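Local coordinates for variant surface glycoprotein MITat 1.13 (Trypanosoma brucei, PDB 6Z8H) that probably forms part of the dense coat on the parasite surface, where antigenically distinct variants replace one another to evade the host immune response, at residues 190-201 with 244-255; 51-62 with 277-285. All coordinates share one frame; numbering follows the deposited sequence.

How the contacts relate
From the N terminus, helix 34-75 supplies residues 51-62 and is followed, after a short break, by helix 78-129, its partner in the long helical core. The chain then enters the sheet, where contact 1 joins 190-201 to 244-255 and closes a loop of 42 residues containing strand 221-229 and helix 236-239. Only after helix 260-273 do residues 277-285 return to the first helix. Contact 2 therefore closes a loop of 214 residues, and contact 1 falls wholly within it, without crossing. Their centres lie about 52 Å apart and they do not touch: contact 1 ties the strand outermost within this chain to the sheet, contact 2 ties a loop to the helices.

Contact 1. Residues 190-201 with 244-255; sequences KLITHGHLDATC and NNKRAIHSNDAD
The methyl group of A254 settles over G195, where there is no side chain to meet it, and its CB comes within 3.7 Å of G195 N. On the other face of the sheet, H196 and S251 meet at the edge of the imidazole. H196 ND1 donates to S251 OG over 2.7 Å; the serine oxygen lies almost in the ring plane, although the bond is bent, with 140° at the hydrogen. With NE2 bonded to S229 OG, the ring is gripped at both nitrogens, and S251 OG is also bonded to K233 O. Next along this face, A248 CB is a small bump between H196 CB and the carboxylate of D198, whose OD1 approaches it to 3.4 Å; D198 OD2 turns instead to T227.

These contacts lie between antiparallel neighbours in a five-stranded sheet, with 247-253 its outermost strand on this side within the chain. The ladder is uneven: L197 N binds H250 O and L197 O receives I249 N, yet D198 already faces A248. H250 N is buried here with no partner in the model. On the face shared by L197 and A199, I249 has CG1 between its backbone N and carbonyl carbon (chi1 67°), which swings CD1 across to 3.6 Å from A199 CB. Its CG1 passes L197 CG obliquely at 4.2 Å, and W239 packs on both A199 and I249. The second subunit also packs on this face, its L157 on L197 and its T155 on H250. Toward one end, T200 OG1 lies 3.2 Å from K246 CA. At the other, the extended K190 chain brings NZ to the syn side of D255 OD2 in a salt bridge of 3.1 Å, while D255 OD1 is held by G258 N.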
loop_
_atom_site.group_PDB
_atom_site.type_symbol
_atom_site.label_atom_id
_atom_site.label_comp_id
_atom_site.label_asym_id
_atom_site.label_seq_id
_atom_site.Cartn_x
_atom_site.Cartn_y
_atom_site.Cartn_z
ATOM N N LYS A 190 18.607 5.124 14.015
ATOM C CA LYS A 190 19.344 5.342 12.778
ATOM C C LYS A 190 20.463 4.323 12.607
ATOM O O LYS A 190 20.798 3.964 11.477
ATOM C CB LYS A 190 19.931 6.752 12.787
ATOM C CG LYS A 190 19.189 7.776 11.948
ATOM C CD LYS A 190 19.890 9.128 12.041
ATOM C CE LYS A 190 19.681 9.947 10.789
ATOM N NZ LYS A 190 19.927 11.404 11.011
ATOM N N LEU A 191 20.989 3.822 13.719
ATOM C CA LEU A 191 22.022 2.783 13.763
ATOM C C LEU A 191 23.426 3.173 13.271
ATOM O O LEU A 191 24.398 3.024 14.013
ATOM C CB LEU A 191 21.578 1.498 13.055
ATOM C CG LEU A 191 20.203 0.974 13.511
ATOM C CD1 LEU A 191 19.832 -0.204 12.641
ATOM C CD2 LEU A 191 20.209 0.564 14.971
ATOM N N ILE A 192 23.568 3.630 12.033
ATOM C CA ILE A 192 24.868 3.979 11.459
ATOM C C ILE A 192 24.837 5.454 11.087
ATOM O O ILE A 192 23.962 5.891 10.313
ATOM C CB ILE A 192 25.216 3.097 10.245
ATOM C CG1 ILE A 192 25.358 1.632 10.674
ATOM C CG2 ILE A 192 26.460 3.624 9.567
ATOM C CD1 ILE A 192 25.587 0.658 9.516
ATOM N N THR A 193 25.743 6.226 11.689
ATOM C CA THR A 193 25.994 7.608 11.314
ATOM C C THR A 193 27.426 7.886 10.852
ATOM O O THR A 193 27.670 8.947 10.265
ATOM C CB THR A 193 25.687 8.537 12.497
ATOM O OG1 THR A 193 26.402 8.102 13.660
ATOM C CG2 THR A 193 24.243 8.498 12.824
ATOM N N HIS A 194 28.378 6.983 11.099
ATOM C CA HIS A 194 29.782 7.230 10.812
ATOM C C HIS A 194 30.414 5.962 10.274
ATOM O O HIS A 194 30.085 4.849 10.702
ATOM C CB HIS A 194 30.541 7.685 12.065
ATOM C CG HIS A 194 30.108 9.024 12.562
ATOM N ND1 HIS A 194 29.020 9.189 13.387
ATOM C CD2 HIS A 194 30.596 10.266 12.330
ATOM C CE1 HIS A 194 28.862 10.473 13.653
ATOM N NE2 HIS A 194 29.811 11.147 13.032
ATOM N N GLY A 195 31.377 6.157 9.385
ATOM C CA GLY A 195 32.255 5.096 8.949
ATOM C C GLY A 195 33.594 5.320 9.627
ATOM O O GLY A 195 33.979 6.456 9.876
ATOM N N HIS A 196 34.310 4.232 9.929
ATOM C CA HIS A 196 35.544 4.276 10.706
ATOM C C HIS A 196 36.652 3.612 9.921
ATOM O O HIS A 196 36.516 2.467 9.473
ATOM C CB HIS A 196 35.357 3.545 12.035
ATOM C CG HIS A 196 34.193 4.055 12.817
ATOM N ND1 HIS A 196 34.070 5.378 13.181
ATOM C CD2 HIS A 196 33.108 3.423 13.323
ATOM C CE1 HIS A 196 32.940 5.545 13.852
ATOM N NE2 HIS A 196 32.330 4.375 13.944
ATOM N N LEU A 197 37.765 4.310 9.827
ATOM C CA LEU A 197 38.970 3.741 9.262
ATOM C C LEU A 197 39.697 3.071 10.420
ATOM O O LEU A 197 40.158 3.762 11.342
ATOM C CB LEU A 197 39.806 4.852 8.649
ATOM C CG LEU A 197 41.241 4.476 8.292
ATOM C CD1 LEU A 197 41.306 3.267 7.370
ATOM C CD2 LEU A 197 41.946 5.678 7.665
ATOM N N ASP A 198 39.645 1.735 10.462
ATOM C CA ASP A 198 40.353 0.941 11.466
ATOM C C ASP A 198 41.748 0.617 10.949
ATOM O O ASP A 198 41.929 0.257 9.781
ATOM C CB ASP A 198 39.616 -0.367 11.772
ATOM C CG ASP A 198 38.290 -0.144 12.483
ATOM O OD1 ASP A 198 38.189 0.790 13.323
ATOM O OD2 ASP A 198 37.359 -0.925 12.198
ATOM N N ALA A 199 42.751 0.763 11.822
ATOM C CA ALA A 199 44.132 0.562 11.409
ATOM C C ALA A 199 44.872 -0.264 12.442
ATOM O O ALA A 199 44.627 -0.142 13.646
ATOM C CB ALA A 199 44.829 1.903 11.193
ATOM N N THR A 200 45.729 -1.150 11.938
ATOM C CA THR A 200 46.660 -1.933 12.756
ATOM C C THR A 200 47.994 -2.006 12.027
ATOM O O THR A 200 48.026 -2.366 10.844
ATOM C CB THR A 200 46.155 -3.374 12.953
ATOM O OG1 THR A 200 44.769 -3.351 13.358
ATOM C CG2 THR A 200 46.990 -4.134 13.965
ATOM N N CYS A 201 49.086 -1.682 12.730
ATOM C CA CYS A 201 50.433 -1.778 12.179
ATOM C C CYS A 201 51.339 -2.547 13.123
ATOM O O CYS A 201 51.172 -2.592 14.348
ATOM C CB CYS A 201 50.992 -0.401 11.808
ATOM S SG CYS A 201 52.594 -0.386 10.908
ATOM N N ASN A 244 49.954 -1.838 17.300
ATOM C CA ASN A 244 49.611 -3.264 17.154
ATOM C C ASN A 244 48.253 -3.603 17.781
ATOM O O ASN A 244 47.994 -4.790 17.943
ATOM C CB ASN A 244 50.752 -4.151 17.667
ATOM C CG ASN A 244 51.247 -3.847 19.067
ATOM O OD1 ASN A 244 51.193 -2.718 19.531
ATOM N ND2 ASN A 244 51.788 -4.869 19.694
ATOM N N ASN A 245 47.434 -2.610 18.101
ATOM C CA ASN A 245 46.055 -2.837 18.494
ATOM C C ASN A 245 45.179 -2.178 17.441
ATOM O O ASN A 245 45.450 -1.064 16.971
ATOM C CB ASN A 245 45.756 -2.268 19.874
ATOM C CG ASN A 245 46.764 -2.703 20.903
ATOM O OD1 ASN A 245 46.599 -3.724 21.587
ATOM N ND2 ASN A 245 47.818 -1.927 21.024
ATOM N N LYS A 246 44.145 -2.892 17.050
ATOM C CA LYS A 246 43.227 -2.381 16.049
ATOM C C LYS A 246 42.412 -1.248 16.661
ATOM O O LYS A 246 41.751 -1.435 17.690
ATOM C CB LYS A 246 42.339 -3.520 15.574
ATOM C CG LYS A 246 41.460 -3.118 14.413
ATOM C CD LYS A 246 40.628 -4.286 13.902
ATOM C CE LYS A 246 39.727 -4.869 14.981
ATOM N NZ LYS A 246 38.765 -5.883 14.439
ATOM N N ARG A 247 42.507 -0.060 16.070
ATOM C CA ARG A 247 41.748 1.085 16.554
ATOM C C ARG A 247 41.173 1.898 15.399
ATOM O O ARG A 247 41.727 1.936 14.300
ATOM C CB ARG A 247 42.617 2.009 17.421
ATOM C CG ARG A 247 43.193 1.332 18.656
ATOM C CD ARG A 247 42.099 0.992 19.613
ATOM N NE ARG A 247 42.540 0.494 20.926
ATOM C CZ ARG A 247 42.606 -0.787 21.267
ATOM N NH1 ARG A 247 42.424 -1.739 20.366
ATOM N NH2 ARG A 247 42.936 -1.118 22.507
ATOM N N ALA A 248 40.066 2.576 15.685
ATOM C CA ALA A 248 39.430 3.468 14.720
ATOM C C ALA A 248 40.155 4.808 14.775
ATOM O O ALA A 248 40.016 5.557 15.751
ATOM C CB ALA A 248 37.949 3.650 15.055
ATOM N N ILE A 249 40.974 5.096 13.759
ATOM C CA ILE A 249 41.836 6.275 13.789
ATOM C C ILE A 249 41.269 7.474 13.040
ATOM O O ILE A 249 41.861 8.562 13.104
ATOM C CB ILE A 249 43.254 5.957 13.276
ATOM C CG1 ILE A 249 43.243 5.609 11.786
ATOM C CG2 ILE A 249 43.868 4.810 14.081
ATOM C CD1 ILE A 249 44.666 5.451 11.211
ATOM N N HIS A 250 40.162 7.316 12.323
ATOM C CA HIS A 250 39.476 8.448 11.719
ATOM C C HIS A 250 38.040 8.032 11.444
ATOM O O HIS A 250 37.762 6.851 11.201
ATOM C CB HIS A 250 40.132 8.916 10.409
ATOM C CG HIS A 250 39.628 10.242 9.924
ATOM N ND1 HIS A 250 40.166 11.441 10.340
ATOM C CD2 HIS A 250 38.623 10.559 9.073
ATOM C CE1 HIS A 250 39.506 12.438 9.780
ATOM N NE2 HIS A 250 38.576 11.929 8.990
ATOM N N SER A 251 37.134 9.008 11.475
ATOM C CA SER A 251 35.728 8.752 11.202
ATOM C C SER A 251 35.217 9.707 10.133
ATOM O O SER A 251 35.652 10.860 10.055
ATOM C CB SER A 251 34.871 8.916 12.467
ATOM O OG SER A 251 35.085 7.848 13.373
ATOM N N ASN A 252 34.307 9.210 9.301
ATOM C CA ASN A 252 33.654 10.009 8.279
ATOM C C ASN A 252 32.152 9.816 8.376
ATOM O O ASN A 252 31.663 8.831 8.931
ATOM C CB ASN A 252 34.124 9.626 6.876
ATOM C CG ASN A 252 35.555 10.030 6.623
ATOM O OD1 ASN A 252 35.880 11.218 6.564
ATOM N ND2 ASN A 252 36.430 9.049 6.489
ATOM N N ASP A 253 31.423 10.762 7.803
ATOM C CA ASP A 253 29.973 10.742 7.926
ATOM C C ASP A 253 29.376 9.687 7.002
ATOM O O ASP A 253 29.747 9.585 5.827
ATOM C CB ASP A 253 29.388 12.111 7.595
ATOM C CG ASP A 253 29.682 13.136 8.658
ATOM O OD1 ASP A 253 29.706 12.761 9.847
ATOM O OD2 ASP A 253 29.890 14.318 8.305
ATOM N N ALA A 254 28.448 8.901 7.540
ATOM C CA ALA A 254 27.795 7.807 6.828
ATOM C C ALA A 254 26.346 7.696 7.303
ATOM O O ALA A 254 25.884 6.668 7.806
ATOM C CB ALA A 254 28.556 6.500 7.033
ATOM N N ASP A 255 25.618 8.781 7.132
ATOM C CA ASP A 255 24.186 8.832 7.531
ATOM C C ASP A 255 23.326 8.211 6.419
ATOM O O ASP A 255 22.922 8.953 5.539
ATOM C CB ASP A 255 23.780 10.259 7.818
ATOM C CG ASP A 255 22.363 10.344 8.322
ATOM O OD1 ASP A 255 21.759 9.305 8.448
ATOM O OD2 ASP A 255 21.976 11.391 8.733
HETATM O O HOH W 1 26.665 11.327 10.158
#

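Contact 2. Residues 51-62 with 277-285. With SO4 (sulfate ion), chain G.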
loop_
_atom_site.group_PDB
_atom_site.type_symbol
_atom_site.label_atom_id
_atom_site.label_comp_id
_atom_site.label_asym_id
_atom_site.label_seq_id
_atom_site.Cartn_x
_atom_site.Cartn_y
_atom_site.Cartn_z
ATOM N N LYS A 51 -6.107 -3.148 11.047
ATOM C CA LYS A 51 -7.391 -2.520 11.354
ATOM C C LYS A 51 -8.050 -1.960 10.097
ATOM O O LYS A 51 -9.278 -2.012 9.958
ATOM C CB LYS A 51 -7.192 -1.407 12.373
ATOM C CG LYS A 51 -6.789 -1.898 13.771
ATOM C CD LYS A 51 -7.849 -2.775 14.460
ATOM C CE LYS A 51 -7.421 -3.192 15.865
ATOM N NZ LYS A 51 -8.342 -4.177 16.483
ATOM N N TYR A 52 -7.264 -1.374 9.195
ATOM C CA TYR A 52 -7.820 -0.882 7.942
ATOM C C TYR A 52 -8.469 -2.018 7.167
ATOM O O TYR A 52 -9.599 -1.867 6.671
ATOM C CB TYR A 52 -6.717 -0.195 7.116
ATOM C CG TYR A 52 -7.236 0.446 5.849
ATOM C CD1 TYR A 52 -7.803 1.713 5.870
ATOM C CD2 TYR A 52 -7.152 -0.211 4.635
ATOM C CE1 TYR A 52 -8.300 2.296 4.727
ATOM C CE2 TYR A 52 -7.655 0.360 3.489
ATOM C CZ TYR A 52 -8.197 1.624 3.533
ATOM O OH TYR A 52 -8.680 2.182 2.378
ATOM N N ALA A 53 -7.808 -3.177 7.094
ATOM C CA ALA A 53 -8.371 -4.335 6.400
ATOM C C ALA A 53 -9.642 -4.830 7.075
ATOM O O ALA A 53 -10.582 -5.266 6.401
ATOM C CB ALA A 53 -7.324 -5.448 6.321
ATOM N N ASP A 54 -9.671 -4.790 8.400
ATOM C CA ASP A 54 -10.891 -5.117 9.113
ATOM C C ASP A 54 -11.990 -4.176 8.663
ATOM O O ASP A 54 -13.134 -4.589 8.427
ATOM C CB ASP A 54 -10.671 -4.950 10.614
ATOM C CG ASP A 54 -9.793 -6.019 11.207
ATOM O OD1 ASP A 54 -9.594 -7.070 10.567
ATOM O OD2 ASP A 54 -9.291 -5.801 12.335
ATOM N N GLY A 55 -11.663 -2.892 8.525
ATOM C CA GLY A 55 -12.671 -1.946 8.075
ATOM C C GLY A 55 -13.137 -2.233 6.655
ATOM O O GLY A 55 -14.333 -2.125 6.343
ATOM N N ILE A 56 -12.212 -2.605 5.768
ATOM C CA ILE A 56 -12.590 -2.947 4.396
ATOM C C ILE A 56 -13.541 -4.129 4.381
ATOM O O ILE A 56 -14.552 -4.115 3.672
ATOM C CB ILE A 56 -11.325 -3.228 3.566
ATOM C CG1 ILE A 56 -10.586 -1.916 3.326
ATOM C CG2 ILE A 56 -11.653 -3.953 2.307
ATOM C CD1 ILE A 56 -11.134 -1.058 2.243
ATOM N N ASN A 57 -13.240 -5.164 5.160
ATOM C CA ASN A 57 -14.130 -6.316 5.269
ATOM C C ASN A 57 -15.484 -5.914 5.847
ATOM O O ASN A 57 -16.534 -6.348 5.358
ATOM C CB ASN A 57 -13.456 -7.395 6.119
ATOM C CG ASN A 57 -12.280 -8.034 5.420
ATOM O OD1 ASN A 57 -12.288 -8.233 4.204
ATOM N ND2 ASN A 57 -11.240 -8.350 6.193
ATOM N N ASN A 58 -15.479 -5.020 6.833
ATOM C CA ASN A 58 -16.735 -4.610 7.447
ATOM C C ASN A 58 -17.586 -3.840 6.455
ATOM O O ASN A 58 -18.816 -3.957 6.466
ATOM C CB ASN A 58 -16.473 -3.761 8.687
ATOM C CG ASN A 58 -15.974 -4.570 9.864
ATOM O OD1 ASN A 58 -16.006 -5.804 9.877
ATOM N ND2 ASN A 58 -15.545 -3.867 10.875
ATOM N N GLU A 59 -16.963 -3.008 5.620
ATOM C CA GLU A 59 -17.707 -2.262 4.611
ATOM C C GLU A 59 -18.327 -3.209 3.607
ATOM O O GLU A 59 -19.445 -2.963 3.115
ATOM C CB GLU A 59 -16.797 -1.253 3.905
ATOM C CG GLU A 59 -17.476 -0.229 3.003
ATOM C CD GLU A 59 -17.860 -0.728 1.621
ATOM O OE1 GLU A 59 -17.278 -1.704 1.095
ATOM O OE2 GLU A 59 -18.777 -0.111 1.029
ATOM N N ARG A 60 -17.610 -4.273 3.241
ATOM C CA ARG A 60 -18.198 -5.259 2.337
ATOM C C ARG A 60 -19.420 -5.899 2.969
ATOM O O ARG A 60 -20.456 -6.046 2.315
ATOM C CB ARG A 60 -17.175 -6.330 1.945
ATOM C CG ARG A 60 -17.764 -7.517 1.197
ATOM C CD ARG A 60 -16.750 -8.615 0.890
ATOM N NE ARG A 60 -16.475 -9.462 2.048
ATOM C CZ ARG A 60 -15.291 -9.566 2.642
ATOM N NH1 ARG A 60 -14.236 -8.897 2.186
ATOM N NH2 ARG A 60 -15.146 -10.365 3.690
ATOM N N GLU A 61 -19.317 -6.263 4.247
ATOM C CA GLU A 61 -20.436 -6.868 4.952
ATOM C C GLU A 61 -21.570 -5.877 5.135
ATOM O O GLU A 61 -22.734 -6.252 5.006
ATOM C CB GLU A 61 -20.007 -7.405 6.319
ATOM C CG GLU A 61 -19.105 -8.614 6.264
ATOM C CD GLU A 61 -18.799 -9.178 7.634
ATOM O OE1 GLU A 61 -19.395 -8.731 8.634
ATOM O OE2 GLU A 61 -17.938 -10.061 7.701
ATOM N N ASN A 62 -21.260 -4.611 5.430
ATOM C CA ASN A 62 -22.304 -3.607 5.601
ATOM C C ASN A 62 -23.008 -3.307 4.274
ATOM O O ASN A 62 -24.234 -3.135 4.245
ATOM C CB ASN A 62 -21.730 -2.325 6.205
ATOM C CG ASN A 62 -21.467 -2.432 7.702
ATOM O OD1 ASN A 62 -22.104 -3.219 8.398
ATOM N ND2 ASN A 62 -20.491 -1.645 8.201
ATOM N N SER A 277 -7.333 5.279 12.931
ATOM C CA SER A 277 -6.697 3.989 13.149
ATOM C C SER A 277 -7.647 2.813 13.011
ATOM O O SER A 277 -7.202 1.709 12.709
ATOM C CB SER A 277 -6.045 3.950 14.532
ATOM O OG SER A 277 -5.047 4.943 14.694
ATOM N N THR A 278 -8.943 2.999 13.236
ATOM C CA THR A 278 -9.885 1.878 13.268
ATOM C C THR A 278 -11.141 2.263 12.503
ATOM O O THR A 278 -12.232 2.362 13.080
ATOM C CB THR A 278 -10.251 1.472 14.703
ATOM O OG1 THR A 278 -10.754 2.598 15.452
ATOM C CG2 THR A 278 -9.057 0.875 15.469
ATOM N N PRO A 279 -11.019 2.485 11.202
ATOM C CA PRO A 279 -12.185 2.894 10.404
ATOM C C PRO A 279 -13.179 1.768 10.216
ATOM O O PRO A 279 -12.851 0.590 10.164
ATOM C CB PRO A 279 -11.571 3.280 9.054
ATOM C CG PRO A 279 -10.332 2.401 8.965
ATOM C CD PRO A 279 -9.794 2.320 10.393
ATOM N N CYS A 280 -14.452 2.158 10.082
ATOM C CA CYS A 280 -15.536 1.227 9.761
ATOM C C CYS A 280 -15.582 0.057 10.745
ATOM O O CYS A 280 -15.612 -1.113 10.355
ATOM C CB CYS A 280 -15.452 0.700 8.329
ATOM S SG CYS A 280 -17.018 -0.241 7.966
ATOM N N SER A 281 -15.570 0.376 12.042
ATOM C CA SER A 281 -15.632 -0.685 13.039
ATOM C C SER A 281 -17.058 -1.128 13.358
ATOM O O SER A 281 -17.226 -2.164 14.009
ATOM C CB SER A 281 -14.950 -0.264 14.345
ATOM O OG SER A 281 -15.594 0.814 14.986
ATOM N N SER A 282 -18.092 -0.396 12.911
ATOM C CA SER A 282 -19.470 -0.687 13.282
ATOM C C SER A 282 -20.120 -1.538 12.200
ATOM O O SER A 282 -19.847 -1.355 11.007
ATOM C CB SER A 282 -20.254 0.613 13.434
ATOM O OG SER A 282 -19.755 1.372 14.516
ATOM N N LEU A 283 -20.980 -2.463 12.625
ATOM C CA LEU A 283 -21.646 -3.402 11.738
ATOM C C LEU A 283 -23.158 -3.285 11.872
ATOM O O LEU A 283 -23.697 -3.247 12.985
ATOM C CB LEU A 283 -21.247 -4.844 12.021
ATOM C CG LEU A 283 -19.859 -5.323 11.599
ATOM C CD1 LEU A 283 -19.648 -6.739 12.138
ATOM C CD2 LEU A 283 -19.659 -5.304 10.096
ATOM N N ILE A 284 -23.837 -3.244 10.720
ATOM C CA ILE A 284 -25.293 -3.272 10.684
ATOM C C ILE A 284 -25.837 -4.486 11.416
ATOM O O ILE A 284 -26.908 -4.410 12.021
ATOM C CB ILE A 284 -25.736 -3.245 9.206
ATOM C CG1 ILE A 284 -25.500 -1.861 8.614
ATOM C CG2 ILE A 284 -27.220 -3.618 9.066
ATOM C CD1 ILE A 284 -25.548 -1.801 7.107
ATOM N N THR A 285 -25.120 -5.608 11.407
ATOM C CA THR A 285 -25.597 -6.830 12.048
ATOM C C THR A 285 -25.390 -6.817 13.566
ATOM O O THR A 285 -25.752 -7.785 14.235
ATOM C CB THR A 285 -24.907 -8.058 11.444
ATOM O OG1 THR A 285 -23.494 -7.855 11.505
ATOM C CG2 THR A 285 -25.332 -8.301 10.004
HETATM S S SO4 G . -7.544 0.135 -0.326
HETATM O O1 SO4 G . -7.657 1.326 -1.123
HETATM O O2 SO4 G . -8.727 -0.018 0.477
HETATM O O3 SO4 G . -6.393 0.240 0.530
HETATM O O4 SO4 G . -7.399 -1.007 -1.188
HETATM O O HOH W 2 -11.104 -0.745 11.806
HETATM O O HOH W 3 -22.019 -8.450 9.346
HETATM O O HOH W 4 -23.230 -5.789 8.910
#
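N58 and N62, one turn apart, hold residues 280-284 against helix 34-75, part of the long helical bundle of this A-type variant surface glycoprotein. In both asparagines CG stands beside the backbone N, opposite the carbonyl carbon (chi1 -74° and -77°), which sends the amides toward the loop. N58 ND2 donates to C280 O over 2.8 Å, with the oxygen in the amide plane. N62 uses both ends of its amide: ND2 gives a bond of 2.9 Å to S282 O, while OD1 receives I284 N, also at 2.9 Å, so the backbone is clasped on both sides of L283. L283 CD2 lies between these amides, near N58 OD1 and N62 OD1.

C280 turns its SG away from its own N (chi1 -171°) and places it 3.6 Å from N58 CB, where it is joined by a disulfide to C98 of helix 78-129. G55, lacking a side chain, lets P279 O approach its CA to 3.3 Å. Y52 passes the P279 ring at about a right angle, then donates from OH to O2 of a sulfate, probably from the crystallisation liquor, at 2.9 Å; R106 NE also holds this ion, as do R106 NE and Y52 OH of the second subunit.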